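Local coordinates for protein DNA polymerase III subunit beta (PDB 4TRT) that probably tethers DNA polymerases and other proteins to DNA and makes synthesis processive, working as a ring-shaped head-to-tail homodimer that encircles the DNA, at residues A[1-11]-A[58-68]; A[75-86]-A[96-107]. All blocks are in the same frame, centred on the assembly; numbering follows the deposited sequence.

Interaction 1 of 2, residues A[1-11]-A[58-68]. Unlike the reference sequence in segment 1-11: Val1 (reference Met).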
loop_
_atom_site.group_PDB
_atom_site.type_symbol
_atom_site.label_atom_id
_atom_site.label_comp_id
_atom_site.label_asym_id
_atom_site.label_seq_id
_atom_site.Cartn_x
_atom_site.Cartn_y
_atom_site.Cartn_z
ATOM N N VAL A 1 -12.642 -34.506 23.992
ATOM C CA VAL A 1 -12.878 -33.086 23.569
ATOM C C VAL A 1 -12.868 -33.013 22.055
ATOM O O VAL A 1 -12.324 -33.902 21.388
ATOM C CB VAL A 1 -11.794 -32.133 24.125
ATOM C CG1 VAL A 1 -11.860 -32.062 25.648
ATOM C CG2 VAL A 1 -10.405 -32.541 23.663
ATOM N N MET A 2 -13.445 -31.950 21.506
ATOM C CA MET A 2 -13.366 -31.725 20.062
ATOM C C MET A 2 -11.946 -31.451 19.596
ATOM O O MET A 2 -11.240 -30.619 20.163
ATOM C CB MET A 2 -14.258 -30.575 19.607
ATOM C CG MET A 2 -14.439 -30.549 18.097
ATOM S SD MET A 2 -13.413 -29.359 17.256
ATOM C CE MET A 2 -14.601 -28.030 17.475
ATOM N N LYS A 3 -11.552 -32.132 18.525
ATOM C CA LYS A 3 -10.236 -31.955 17.908
ATOM C C LYS A 3 -10.388 -32.013 16.392
ATOM O O LYS A 3 -11.092 -32.877 15.880
ATOM C CB LYS A 3 -9.250 -33.036 18.337
ATOM C CG LYS A 3 -8.471 -32.728 19.598
ATOM C CD LYS A 3 -7.774 -33.975 20.098
ATOM C CE LYS A 3 -6.931 -33.692 21.328
ATOM N NZ LYS A 3 -6.246 -34.899 21.821
ATOM N N ALA A 4 -9.735 -31.096 15.681
ATOM C CA ALA A 4 -9.766 -31.084 14.226
ATOM C C ALA A 4 -8.355 -30.951 13.654
ATOM O O ALA A 4 -7.528 -30.233 14.201
ATOM C CB ALA A 4 -10.666 -29.960 13.708
ATOM N N ASN A 5 -8.088 -31.669 12.565
ATOM C CA ASN A 5 -6.846 -31.496 11.821
ATOM C C ASN A 5 -7.178 -30.906 10.466
ATOM O O ASN A 5 -7.981 -31.456 9.741
ATOM C CB ASN A 5 -6.106 -32.828 11.683
ATOM C CG ASN A 5 -5.422 -33.231 12.968
ATOM O OD1 ASN A 5 -4.444 -32.605 13.399
ATOM N ND2 ASN A 5 -5.929 -34.266 13.589
ATOM N N VAL A 6 -6.565 -29.778 10.152
ATOM C CA VAL A 6 -6.876 -29.036 8.949
ATOM C C VAL A 6 -5.570 -28.498 8.331
ATOM O O VAL A 6 -4.574 -28.285 9.028
ATOM C CB VAL A 6 -7.893 -27.889 9.271
ATOM C CG1 VAL A 6 -7.307 -26.880 10.242
ATOM C CG2 VAL A 6 -8.366 -27.183 8.015
ATOM N N THR A 7 -5.570 -28.347 7.009
ATOM C CA THR A 7 -4.456 -27.743 6.282
ATOM C C THR A 7 -4.485 -26.238 6.509
ATOM O O THR A 7 -5.551 -25.624 6.416
ATOM C CB THR A 7 -4.573 -28.076 4.784
ATOM O OG1 THR A 7 -4.262 -29.463 4.598
ATOM C CG2 THR A 7 -3.640 -27.249 3.963
ATOM N N LYS A 8 -3.336 -25.644 6.816
ATOM C CA LYS A 8 -3.260 -24.205 7.037
ATOM C C LYS A 8 -3.705 -23.423 5.794
ATOM O O LYS A 8 -4.434 -22.433 5.919
ATOM C CB LYS A 8 -1.859 -23.760 7.450
ATOM C CG LYS A 8 -1.768 -22.283 7.819
ATOM C CD LYS A 8 -0.361 -21.847 8.200
ATOM C CE LYS A 8 0.559 -21.738 6.987
ATOM N NZ LYS A 8 1.968 -21.571 7.397
ATOM N N LYS A 9 -3.256 -23.867 4.620
ATOM C CA LYS A 9 -3.554 -23.199 3.353
ATOM C C LYS A 9 -5.055 -23.053 3.145
ATOM O O LYS A 9 -5.545 -21.975 2.798
ATOM C CB LYS A 9 -2.948 -23.970 2.179
ATOM C CG LYS A 9 -3.279 -23.377 0.807
ATOM C CD LYS A 9 -2.546 -24.097 -0.314
ATOM C CE LYS A 9 -3.297 -23.984 -1.636
ATOM N NZ LYS A 9 -3.824 -22.604 -1.859
ATOM N N THR A 10 -5.791 -24.116 3.422
ATOM C CA THR A 10 -7.221 -24.122 3.186
ATOM C C THR A 10 -7.934 -23.297 4.250
ATOM O O THR A 10 -8.859 -22.544 3.942
ATOM C CB THR A 10 -7.782 -25.560 3.152
ATOM O OG1 THR A 10 -6.838 -26.447 2.530
ATOM C CG2 THR A 10 -9.033 -25.603 2.319
ATOM N N LEU A 11 -7.512 -23.432 5.499
ATOM C CA LEU A 11 -8.109 -22.648 6.574
ATOM C C LEU A 11 -7.857 -21.154 6.360
ATOM O O LEU A 11 -8.742 -20.340 6.594
ATOM C CB LEU A 11 -7.601 -23.108 7.935
ATOM C CG LEU A 11 -8.203 -22.472 9.204
ATOM C CD1 LEU A 11 -9.717 -22.678 9.364
ATOM C CD2 LEU A 11 -7.449 -23.073 10.367
ATOM N N VAL A 58 -14.397 -25.755 4.987
ATOM C CA VAL A 58 -13.005 -26.145 4.964
ATOM C C VAL A 58 -12.908 -27.634 5.313
ATOM O O VAL A 58 -13.235 -28.028 6.438
ATOM C CB VAL A 58 -12.186 -25.303 5.964
ATOM C CG1 VAL A 58 -10.734 -25.757 5.990
ATOM C CG2 VAL A 58 -12.301 -23.814 5.610
ATOM N N PRO A 59 -12.451 -28.471 4.360
ATOM C CA PRO A 59 -12.295 -29.894 4.672
ATOM C C PRO A 59 -11.345 -30.137 5.831
ATOM O O PRO A 59 -10.327 -29.451 5.952
ATOM C CB PRO A 59 -11.726 -30.486 3.368
ATOM C CG PRO A 59 -12.246 -29.583 2.301
ATOM C CD PRO A 59 -12.277 -28.202 2.918
ATOM N N ALA A 60 -11.698 -31.086 6.691
ATOM C CA ALA A 60 -10.915 -31.382 7.877
ATOM C C ALA A 60 -11.304 -32.725 8.440
ATOM O O ALA A 60 -12.387 -33.236 8.161
ATOM C CB ALA A 60 -11.156 -30.304 8.940
ATOM N N GLU A 61 -10.432 -33.290 9.265
ATOM C CA GLU A 61 -10.789 -34.465 10.030
ATOM C C GLU A 61 -11.131 -34.006 11.425
ATOM O O GLU A 61 -10.305 -33.391 12.087
ATOM C CB GLU A 61 -9.645 -35.474 10.027
ATOM C CG GLU A 61 -9.292 -35.813 8.588
ATOM C CD GLU A 61 -8.628 -37.154 8.408
ATOM O OE1 GLU A 61 -8.234 -37.767 9.426
ATOM O OE2 GLU A 61 -8.517 -37.596 7.232
ATOM N N VAL A 62 -12.349 -34.312 11.862
ATOM C CA VAL A 62 -12.864 -33.830 13.133
ATOM C C VAL A 62 -13.329 -35.000 14.013
ATOM O O VAL A 62 -13.967 -35.933 13.530
ATOM C CB VAL A 62 -14.057 -32.881 12.930
ATOM C CG1 VAL A 62 -14.524 -32.336 14.276
ATOM C CG2 VAL A 62 -13.706 -31.715 11.993
ATOM N N GLN A 63 -13.005 -34.946 15.306
ATOM C CA GLN A 63 -13.571 -35.884 16.271
ATOM C C GLN A 63 -14.400 -35.103 17.291
ATOM O O GLN A 63 -14.050 -33.978 17.664
ATOM C CB GLN A 63 -12.487 -36.715 16.973
ATOM C CG GLN A 63 -11.482 -35.878 17.745
ATOM C CD GLN A 63 -10.746 -36.685 18.807
ATOM O OE1 GLN A 63 -10.153 -37.728 18.510
ATOM N NE2 GLN A 63 -10.770 -36.197 20.054
ATOM N N GLN A 64 -15.491 -35.711 17.734
ATOM C CA GLN A 64 -16.383 -35.132 18.738
ATOM C C GLN A 64 -16.788 -33.692 18.368
ATOM O O GLN A 64 -16.485 -32.744 19.100
ATOM C CB GLN A 64 -15.739 -35.239 20.134
ATOM C CG GLN A 64 -15.501 -36.683 20.573
ATOM C CD GLN A 64 -14.620 -36.821 21.817
ATOM O OE1 GLN A 64 -14.614 -35.961 22.687
ATOM N NE2 GLN A 64 -13.890 -37.924 21.906
ATOM N N PRO A 65 -17.479 -33.532 17.214
ATOM C CA PRO A 65 -17.797 -32.200 16.712
ATOM C C PRO A 65 -18.612 -31.361 17.703
ATOM O O PRO A 65 -19.483 -31.875 18.400
ATOM C CB PRO A 65 -18.602 -32.477 15.428
ATOM C CG PRO A 65 -19.098 -33.865 15.560
ATOM C CD PRO A 65 -18.059 -34.588 16.363
ATOM N N GLU A 66 -18.299 -30.075 17.741
ATOM C CA GLU A 66 -18.929 -29.128 18.638
ATOM C C GLU A 66 -18.792 -27.763 17.967
ATOM O O GLU A 66 -17.850 -27.539 17.218
ATOM C CB GLU A 66 -18.196 -29.152 19.976
ATOM C CG GLU A 66 -18.865 -28.404 21.106
ATOM C CD GLU A 66 -18.103 -28.552 22.423
ATOM O OE1 GLU A 66 -17.228 -29.443 22.526
ATOM O OE2 GLU A 66 -18.378 -27.778 23.363
ATOM N N ASN A 67 -19.755 -26.878 18.194
ATOM C CA ASN A 67 -19.739 -25.552 17.575
ATOM C C ASN A 67 -19.238 -24.508 18.563
ATOM O O ASN A 67 -19.380 -24.676 19.769
ATOM C CB ASN A 67 -21.127 -25.162 17.091
ATOM C CG ASN A 67 -21.723 -26.167 16.126
ATOM O OD1 ASN A 67 -21.015 -26.846 15.389
ATOM N ND2 ASN A 67 -23.036 -26.258 16.126
ATOM N N PHE A 68 -18.651 -23.438 18.049
ATOM C CA PHE A 68 -18.135 -22.368 18.900
ATOM C C PHE A 68 -18.015 -21.074 18.118
ATOM O O PHE A 68 -18.073 -21.089 16.888
ATOM C CB PHE A 68 -16.761 -22.756 19.498
ATOM C CG PHE A 68 -15.698 -23.022 18.477
ATOM C CD1 PHE A 68 -15.527 -24.297 17.947
ATOM C CD2 PHE A 68 -14.850 -22.016 18.055
ATOM C CE1 PHE A 68 -14.532 -24.550 17.015
ATOM C CE2 PHE A 68 -13.858 -22.256 17.112
ATOM C CZ PHE A 68 -13.701 -23.533 16.587
HETATM O O HOH W 1 -14.898 -30.120 23.561
HETATM O O HOH W 2 -7.839 -29.593 5.736
#
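Met2 folds against the end of strand 61-63, where the chain turns through Gln64 toward Phe68. Met2 CB lies 3.1 Å from Gln64 O. With CG anti to the backbone N (chi1 -166°) and bends at the next two torsions, the thioether curls round so that Met2 CE meets the edge of the Phe68 ring, near its plane, 3.5 Å from Phe68 CE1. A water accepts from Met2 N and donates to Glu66 OE1, tying the same turn to the chain start. Gln63 runs alongside Lys3, both side chains pointing the same way, and Gln63 NE2 donates to Val1 O at 3.1 Å, with that oxygen close to the plane of the Gln63 side-chain amide. Gln64 OE1 receives Val1 N at 2.8 Å, its donor tilted from the carbonyl plane. From this end onward, strand 2-7, the first strand of the N-terminal domain, pairs antiparallel with strand 61-63, the outermost strand on this side of the sheet within the chain. Lys3-Gln63 and Asn5-Glu61 are hydrogen-bonded pairs flanking the non-hydrogen-bonded Ala4-Val62, whose methyls Ala4 CB and Val62 CG2 touch at 3.9 Å. Farther along, Val58, on strand 52-59 of the neighbouring sheet, crosses Val6 at about a right angle; Val58 CG1 presses tightly on Val6 CG2 at 3.4 Å and also meets Thr10 CG2 at 4.0 Å, in helix 8-21. A second water bridges Thr7 N and Pro59 O.

Interaction 2 of 2, residues A[75-86]-A[96-107]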
loop_
_atom_site.group_PDB
_atom_site.type_symbol
_atom_site.label_atom_id
_atom_site.label_comp_id
_atom_site.label_asym_id
_atom_site.label_seq_id
_atom_site.Cartn_x
_atom_site.Cartn_y
_atom_site.Cartn_z
ATOM N N PHE A 75 -8.483 -14.661 15.124
ATOM C CA PHE A 75 -8.305 -16.055 14.731
ATOM C C PHE A 75 -7.622 -16.166 13.365
ATOM O O PHE A 75 -6.720 -16.970 13.191
ATOM C CB PHE A 75 -9.649 -16.782 14.741
ATOM C CG PHE A 75 -9.578 -18.250 14.397
ATOM C CD1 PHE A 75 -8.601 -19.075 14.940
ATOM C CD2 PHE A 75 -10.536 -18.827 13.585
ATOM C CE1 PHE A 75 -8.550 -20.423 14.628
ATOM C CE2 PHE A 75 -10.501 -20.184 13.285
ATOM C CZ PHE A 75 -9.492 -20.980 13.805
ATOM N N ALA A 76 -8.037 -15.325 12.421
ATOM C CA ALA A 76 -7.444 -15.294 11.093
ATOM C C ALA A 76 -5.970 -14.900 11.156
ATOM O O ALA A 76 -5.130 -15.461 10.462
ATOM C CB ALA A 76 -8.209 -14.320 10.200
ATOM N N GLN A 77 -5.668 -13.934 12.011
ATOM C CA GLN A 77 -4.303 -13.453 12.171
ATOM C C GLN A 77 -3.400 -14.523 12.775
ATOM O O GLN A 77 -2.255 -14.700 12.354
ATOM C CB GLN A 77 -4.308 -12.179 13.030
ATOM C CG GLN A 77 -2.929 -11.618 13.362
ATOM C CD GLN A 77 -3.023 -10.341 14.182
ATOM O OE1 GLN A 77 -4.041 -10.080 14.820
ATOM N NE2 GLN A 77 -1.970 -9.541 14.162
ATOM N N ILE A 78 -3.898 -15.212 13.796
ATOM C CA ILE A 78 -3.129 -16.277 14.449
ATOM C C ILE A 78 -2.811 -17.393 13.437
ATOM O O ILE A 78 -1.671 -17.859 13.344
ATOM C CB ILE A 78 -3.901 -16.819 15.663
ATOM C CG1 ILE A 78 -3.826 -15.822 16.826
ATOM C CG2 ILE A 78 -3.395 -18.192 16.078
ATOM C CD1 ILE A 78 -4.771 -16.188 17.971
ATOM N N VAL A 79 -3.805 -17.773 12.644
ATOM C CA VAL A 79 -3.613 -18.866 11.679
ATOM C C VAL A 79 -2.631 -18.451 10.584
ATOM O O VAL A 79 -1.723 -19.195 10.254
ATOM C CB VAL A 79 -4.952 -19.343 11.079
ATOM C CG1 VAL A 79 -4.734 -20.391 9.969
ATOM C CG2 VAL A 79 -5.838 -19.918 12.167
ATOM N N ARG A 80 -2.782 -17.236 10.073
ATOM C CA ARG A 80 -1.860 -16.704 9.085
ATOM C C ARG A 80 -0.410 -16.720 9.551
ATOM O O ARG A 80 0.467 -17.056 8.771
ATOM C CB ARG A 80 -2.294 -15.292 8.744
ATOM C CG ARG A 80 -1.383 -14.470 7.845
ATOM C CD ARG A 80 -1.948 -13.070 7.661
ATOM N NE ARG A 80 -3.390 -13.106 7.477
ATOM C CZ ARG A 80 -4.295 -12.415 8.175
ATOM N NH1 ARG A 80 -3.953 -11.560 9.131
ATOM N NH2 ARG A 80 -5.576 -12.566 7.884
ATOM N N ASN A 81 -0.176 -16.388 10.821
ATOM C CA ASN A 81 1.169 -16.292 11.371
ATOM C C ASN A 81 1.801 -17.636 11.733
ATOM O O ASN A 81 2.983 -17.691 12.062
ATOM C CB ASN A 81 1.165 -15.394 12.624
ATOM C CG ASN A 81 0.916 -13.929 12.305
ATOM O OD1 ASN A 81 1.108 -13.486 11.168
ATOM N ND2 ASN A 81 0.503 -13.156 13.318
ATOM N N LEU A 82 1.022 -18.710 11.716
ATOM C CA LEU A 82 1.550 -20.015 12.059
ATOM C C LEU A 82 2.592 -20.440 11.018
ATOM O O LEU A 82 2.463 -20.146 9.824
ATOM C CB LEU A 82 0.455 -21.063 12.153
ATOM C CG LEU A 82 -0.491 -21.034 13.328
ATOM C CD1 LEU A 82 -1.527 -22.119 13.088
ATOM C CD2 LEU A 82 0.210 -21.278 14.656
ATOM N N GLY A 83 3.628 -21.102 11.497
ATOM C CA GLY A 83 4.729 -21.545 10.649
ATOM C C GLY A 83 4.416 -22.775 9.819
ATOM O O GLY A 83 4.642 -22.778 8.597
ATOM N N GLY A 84 3.899 -23.824 10.450
ATOM C CA GLY A 84 3.780 -25.126 9.771
ATOM C C GLY A 84 2.682 -25.153 8.721
ATOM O O GLY A 84 2.006 -24.146 8.502
ATOM N N GLU A 85 2.505 -26.298 8.060
ATOM C CA GLU A 85 1.443 -26.457 7.057
ATOM C C GLU A 85 0.187 -27.156 7.576
ATOM O O GLU A 85 -0.845 -27.102 6.918
ATOM C CB GLU A 85 1.962 -27.172 5.811
ATOM C CG GLU A 85 2.940 -26.335 4.998
ATOM C CD GLU A 85 2.461 -24.915 4.659
ATOM O OE1 GLU A 85 1.234 -24.625 4.633
ATOM O OE2 GLU A 85 3.343 -24.062 4.424
ATOM N N LEU A 86 0.277 -27.821 8.731
ATOM C CA LEU A 86 -0.841 -28.569 9.267
ATOM C C LEU A 86 -1.213 -28.012 10.642
ATOM O O LEU A 86 -0.338 -27.791 11.508
ATOM C CB LEU A 86 -0.553 -30.073 9.327
ATOM C CG LEU A 86 -0.218 -30.788 8.010
ATOM C CD1 LEU A 86 0.083 -32.255 8.302
ATOM C CD2 LEU A 86 -1.307 -30.672 6.951
ATOM N N LEU A 96 -10.228 -22.344 22.771
ATOM C CA LEU A 96 -9.792 -22.978 21.528
ATOM C C LEU A 96 -8.264 -23.003 21.445
ATOM O O LEU A 96 -7.608 -21.950 21.447
ATOM C CB LEU A 96 -10.329 -22.242 20.311
ATOM C CG LEU A 96 -9.924 -22.858 18.960
ATOM C CD1 LEU A 96 -10.739 -24.129 18.758
ATOM C CD2 LEU A 96 -10.103 -21.895 17.792
ATOM N N SER A 97 -7.699 -24.201 21.351
ATOM C CA SER A 97 -6.267 -24.348 21.154
ATOM C C SER A 97 -5.963 -24.439 19.655
ATOM O O SER A 97 -6.663 -25.139 18.911
ATOM C CB SER A 97 -5.755 -25.574 21.899
ATOM O OG SER A 97 -5.881 -25.356 23.288
ATOM N N VAL A 98 -4.937 -23.715 19.211
ATOM C CA VAL A 98 -4.551 -23.703 17.795
ATOM C C VAL A 98 -3.049 -24.009 17.769
ATOM O O VAL A 98 -2.237 -23.225 18.314
ATOM C CB VAL A 98 -4.826 -22.337 17.139
ATOM C CG1 VAL A 98 -4.568 -22.393 15.640
ATOM C CG2 VAL A 98 -6.245 -21.847 17.430
ATOM N N ARG A 99 -2.694 -25.172 17.217
ATOM C CA ARG A 99 -1.350 -25.732 17.354
ATOM C C ARG A 99 -0.761 -26.101 16.015
ATOM O O ARG A 99 -1.449 -26.652 15.157
ATOM C CB ARG A 99 -1.354 -27.021 18.199
ATOM C CG ARG A 99 -1.703 -26.811 19.651
ATOM C CD ARG A 99 -1.493 -28.085 20.448
ATOM N NE ARG A 99 -1.965 -27.900 21.810
ATOM C CZ ARG A 99 -3.139 -28.304 22.292
ATOM N NH1 ARG A 99 -4.002 -28.978 21.548
ATOM N NH2 ARG A 99 -3.436 -28.047 23.563
ATOM N N SER A 100 0.526 -25.817 15.870
ATOM C CA SER A 100 1.321 -26.315 14.747
ATOM C C SER A 100 2.791 -26.280 15.180
ATOM O O SER A 100 3.291 -25.236 15.597
ATOM C CB SER A 100 1.114 -25.459 13.497
ATOM O OG SER A 100 1.808 -26.043 12.402
ATOM N N GLY A 101 3.442 -27.439 15.135
ATOM C CA GLY A 101 4.819 -27.595 15.588
ATOM C C GLY A 101 5.035 -27.047 16.993
ATOM O O GLY A 101 4.393 -27.484 17.938
ATOM N N GLY A 102 5.946 -26.089 17.122
ATOM C CA GLY A 102 6.269 -25.506 18.411
ATOM C C GLY A 102 5.281 -24.431 18.864
ATOM O O GLY A 102 5.382 -23.963 19.996
ATOM N N SER A 103 4.345 -24.042 17.988
ATOM C CA SER A 103 3.378 -22.992 18.278
ATOM C C SER A 103 2.138 -23.562 18.963
ATOM O O SER A 103 1.558 -24.537 18.490
ATOM C CB SER A 103 2.912 -22.292 16.988
ATOM O OG SER A 103 3.945 -21.511 16.429
ATOM N N ASP A 104 1.717 -22.924 20.046
ATOM C CA ASP A 104 0.511 -23.325 20.787
ATOM C C ASP A 104 -0.213 -22.054 21.199
ATOM O O ASP A 104 0.282 -21.327 22.046
ATOM C CB ASP A 104 0.913 -24.142 22.028
ATOM C CG ASP A 104 -0.278 -24.754 22.760
ATOM O OD1 ASP A 104 -1.451 -24.490 22.410
ATOM O OD2 ASP A 104 -0.031 -25.505 23.725
ATOM N N PHE A 105 -1.348 -21.776 20.559
ATOM C CA PHE A 105 -2.113 -20.562 20.793
ATOM C C PHE A 105 -3.440 -20.957 21.441
ATOM O O PHE A 105 -4.009 -21.975 21.090
ATOM C CB PHE A 105 -2.338 -19.808 19.464
ATOM C CG PHE A 105 -1.129 -19.057 18.990
ATOM C CD1 PHE A 105 -0.032 -19.727 18.484
ATOM C CD2 PHE A 105 -1.077 -17.681 19.081
ATOM C CE1 PHE A 105 1.106 -19.029 18.084
ATOM C CE2 PHE A 105 0.033 -16.980 18.657
ATOM C CZ PHE A 105 1.133 -17.655 18.180
ATOM N N LYS A 106 -3.906 -20.168 22.403
ATOM C CA LYS A 106 -5.211 -20.375 23.035
ATOM C C LYS A 106 -6.055 -19.137 22.825
ATOM O O LYS A 106 -5.612 -18.048 23.161
ATOM C CB LYS A 106 -5.091 -20.585 24.556
ATOM C CG LYS A 106 -4.027 -21.546 25.039
ATOM C CD LYS A 106 -4.258 -22.971 24.598
ATOM C CE LYS A 106 -3.348 -23.907 25.385
ATOM N NZ LYS A 106 -3.164 -25.213 24.704
ATOM N N LEU A 107 -7.262 -19.297 22.285
ATOM C CA LEU A 107 -8.229 -18.204 22.187
ATOM C C LEU A 107 -9.445 -18.478 23.078
ATOM O O LEU A 107 -9.999 -19.583 23.064
ATOM C CB LEU A 107 -8.758 -18.046 20.760
ATOM C CG LEU A 107 -7.923 -17.454 19.646
ATOM C CD1 LEU A 107 -6.788 -18.422 19.349
ATOM C CD2 LEU A 107 -8.796 -17.243 18.412
#
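In the N-terminal domain of the sliding-ring fold, helix 72-81 packs on the hairpin of strands 95-100 and 103-108, with Phe75 and Ile78 of the helix, and Leu82 just beyond it, set against Leu96, Val98, Phe105 and Leu107. Ile78 slides past Phe105 in the opposite direction, Ile78 CG2 resting 3.8 Å from Phe105 CG, while chi2 of 170° extends Ile78 CD1 to meet Leu107 CD1 tip to tip at a tight 3.3 Å. An alanine in place of Ile78 is likely to open a gap between helix and hairpin, leaving the Phe105 ring and Leu107 without this partner. The Phe75 ring presents its edge to Val98 CG2, 3.9 Å from Phe75 CE1. Phe105 lies on the hairpin's outer strand, where residues 103 to 106 pair antiparallel with a strand of the second subunit, carrying the sheet across the dimer interface. Asn81 O accepts a hydrogen bond from Arg263 NE of that subunit. Leu82 forks over the hairpin, CD1 against Val98 CG1 and Leu82 CD2 3.7 Å from Ser103 CB. Beside the type II' turn from Ser100 to Ser103, Ser100 OG donates to Leu86 O at 2.9 Å; it also lies 3.4 Å from Gly84 CA, where a side chain would collide with it.

Both interactions lie in the N-terminal domain, their centres about 13 Å apart, and follow one another in series: 1-11 with 58-68 closes before 75-86 with 96-107 opens. They hold opposite margins of one five-stranded antiparallel sheet, running 61-63, 2-7, 86-92, 95-100, 103-108, so that strand 86-92 joins the two. Helices 8-21 and 72-81 lie next to each other on this sheet; in this fold such helices line the DNA channel. A direct bridge comes from Lys8, whose NZ probably hydrogen-bonds Gly84 O at 2.8 Å and Leu82 O just after helix 72-81. Interaction 2 sits at the dimer interface, whereas no other subunit touches interaction 1.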